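Local coordinates for aspartate aminotransferase (PDB 3NRA), which probably catalyses the pyridoxal-phosphate-dependent transfer of an amino group from L-aspartate to 2-oxoglutarate, giving oxaloacetate and L-glutamate, at residues B[384-388]-B[389-393]. Sequence-based numbering, arbitrary orientation.
Sequences FSQDH and EAAVA
Asp387 caps the start of helix 388-404 by accepting a bond from Ala390. Its OD2 lies 2.8 Å from Ala390 N, and the N-H points almost straight at it (165°). CG lies anti to the backbone N (chi1 177°), beside the carbonyl carbon, which brings OD2 to the N-H of Ala390 at the helix start. The same oxygen sits 3.3 Å from Ala390 CB. The backbone then takes over: Ala391 N donates to Asp387 O at 2.9 Å, and Val392 N to His388 O at 3.1 Å. The His388 ring runs alongside Val392, one turn on, with His388 CD2 3.9 Å from Val392 CG2. Beyond them, His388 NE2 is hydrogen-bonded to Glu318 on helix 304-324, and the His388 side chain also touches Ile315. Replacing His388 by an alanine is likely to leave Glu318 without this partner and to open a gap beside Val392 CG2. Before the cap, Gln386 CB packs on Ala391 CB at 3.8 Å. The Gln386 chain bends back at chi2 (-65°), and NE2 donates to the carbonyls of Asn383 and His46. This is an aspartate N-cap, at the end of the loop that leads from strand 380-383 into the last helix of the aminotransferase chain.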
loop_
_atom_site.group_PDB
_atom_site.type_symbol
_atom_site.label_atom_id
_atom_site.label_comp_id
_atom_site.label_asym_id
_atom_site.label_seq_id
_atom_site.Cartn_x
_atom_site.Cartn_y
_atom_site.Cartn_z
ATOM N N PHE B 384 5.575 -2.832 -24.701
ATOM C CA PHE B 384 5.126 -2.325 -25.996
ATOM C C PHE B 384 3.652 -1.904 -26.049
ATOM O O PHE B 384 3.121 -1.653 -27.132
ATOM C CB PHE B 384 5.478 -3.318 -27.152
ATOM C CG PHE B 384 4.797 -4.660 -27.061
ATOM C CD1 PHE B 384 3.542 -4.866 -27.629
ATOM C CD2 PHE B 384 5.453 -5.743 -26.482
ATOM C CE1 PHE B 384 2.922 -6.137 -27.581
ATOM C CE2 PHE B 384 4.865 -6.984 -26.437
ATOM C CZ PHE B 384 3.577 -7.183 -26.993
ATOM N N SER B 385 3.009 -1.723 -24.901
ATOM C CA SER B 385 1.694 -1.055 -24.884
ATOM C C SER B 385 1.906 0.448 -25.047
ATOM O O SER B 385 1.878 1.218 -24.079
ATOM C CB SER B 385 0.901 -1.399 -23.631
ATOM O OG SER B 385 -0.412 -0.888 -23.725
ATOM N N GLN B 386 2.148 0.833 -26.308
ATOM C CA GLN B 386 2.626 2.156 -26.694
ATOM C C GLN B 386 1.847 2.620 -27.901
ATOM O O GLN B 386 1.098 1.831 -28.521
ATOM C CB GLN B 386 4.101 2.106 -27.080
ATOM C CG GLN B 386 5.062 1.579 -25.981
ATOM C CD GLN B 386 5.121 2.479 -24.768
ATOM O OE1 GLN B 386 4.880 3.725 -24.857
ATOM N NE2 GLN B 386 5.424 1.873 -23.599
ATOM N N ASP B 387 2.041 3.886 -28.268
ATOM C CA ASP B 387 1.638 4.361 -29.583
ATOM C C ASP B 387 2.324 3.481 -30.645
ATOM O O ASP B 387 3.519 3.290 -30.587
ATOM C CB ASP B 387 2.028 5.825 -29.779
ATOM C CG ASP B 387 1.684 6.343 -31.182
ATOM O OD1 ASP B 387 0.537 6.813 -31.383
ATOM O OD2 ASP B 387 2.558 6.299 -32.081
ATOM N N HIS B 388 1.531 2.932 -31.576
ATOM C CA HIS B 388 2.007 1.949 -32.565
ATOM C C HIS B 388 3.157 2.490 -33.398
ATOM O O HIS B 388 4.201 1.886 -33.480
ATOM C CB HIS B 388 0.858 1.542 -33.507
ATOM C CG HIS B 388 1.188 0.403 -34.424
ATOM N ND1 HIS B 388 0.433 -0.751 -34.472
ATOM C CD2 HIS B 388 2.172 0.241 -35.342
ATOM C CE1 HIS B 388 0.954 -1.584 -35.355
ATOM N NE2 HIS B 388 2.002 -1.003 -35.906
ATOM N N GLU B 389 2.934 3.602 -34.056
ATOM C CA GLU B 389 3.934 4.141 -34.962
ATOM C C GLU B 389 5.184 4.619 -34.213
ATOM O O GLU B 389 6.295 4.357 -34.653
ATOM C CB GLU B 389 3.338 5.263 -35.802
ATOM C CG GLU B 389 2.289 4.731 -36.800
ATOM C CD GLU B 389 1.830 5.777 -37.784
ATOM O OE1 GLU B 389 2.139 6.990 -37.568
ATOM O OE2 GLU B 389 1.176 5.395 -38.794
ATOM N N ALA B 390 4.990 5.315 -33.085
ATOM C CA ALA B 390 6.125 5.773 -32.255
ATOM C C ALA B 390 6.961 4.578 -31.772
ATOM O O ALA B 390 8.167 4.599 -31.884
ATOM C CB ALA B 390 5.652 6.597 -31.104
ATOM N N ALA B 391 6.297 3.500 -31.374
ATOM C CA ALA B 391 6.977 2.299 -30.894
ATOM C C ALA B 391 7.837 1.647 -31.984
ATOM O O ALA B 391 8.963 1.236 -31.735
ATOM C CB ALA B 391 5.940 1.275 -30.348
ATOM N N VAL B 392 7.284 1.555 -33.190
ATOM C CA VAL B 392 7.979 0.936 -34.304
ATOM C C VAL B 392 9.218 1.768 -34.705
ATOM O O VAL B 392 10.306 1.217 -34.793
ATOM C CB VAL B 392 7.038 0.735 -35.513
ATOM C CG1 VAL B 392 7.826 0.392 -36.757
ATOM C CG2 VAL B 392 5.979 -0.364 -35.192
ATOM N N ALA B 393 9.027 3.097 -34.881
ATOM C CA ALA B 393 10.139 4.063 -35.115
ATOM C C ALA B 393 11.214 3.995 -34.037
ATOM O O ALA B 393 12.374 4.008 -34.355
ATOM C CB ALA B 393 9.607 5.508 -35.237
#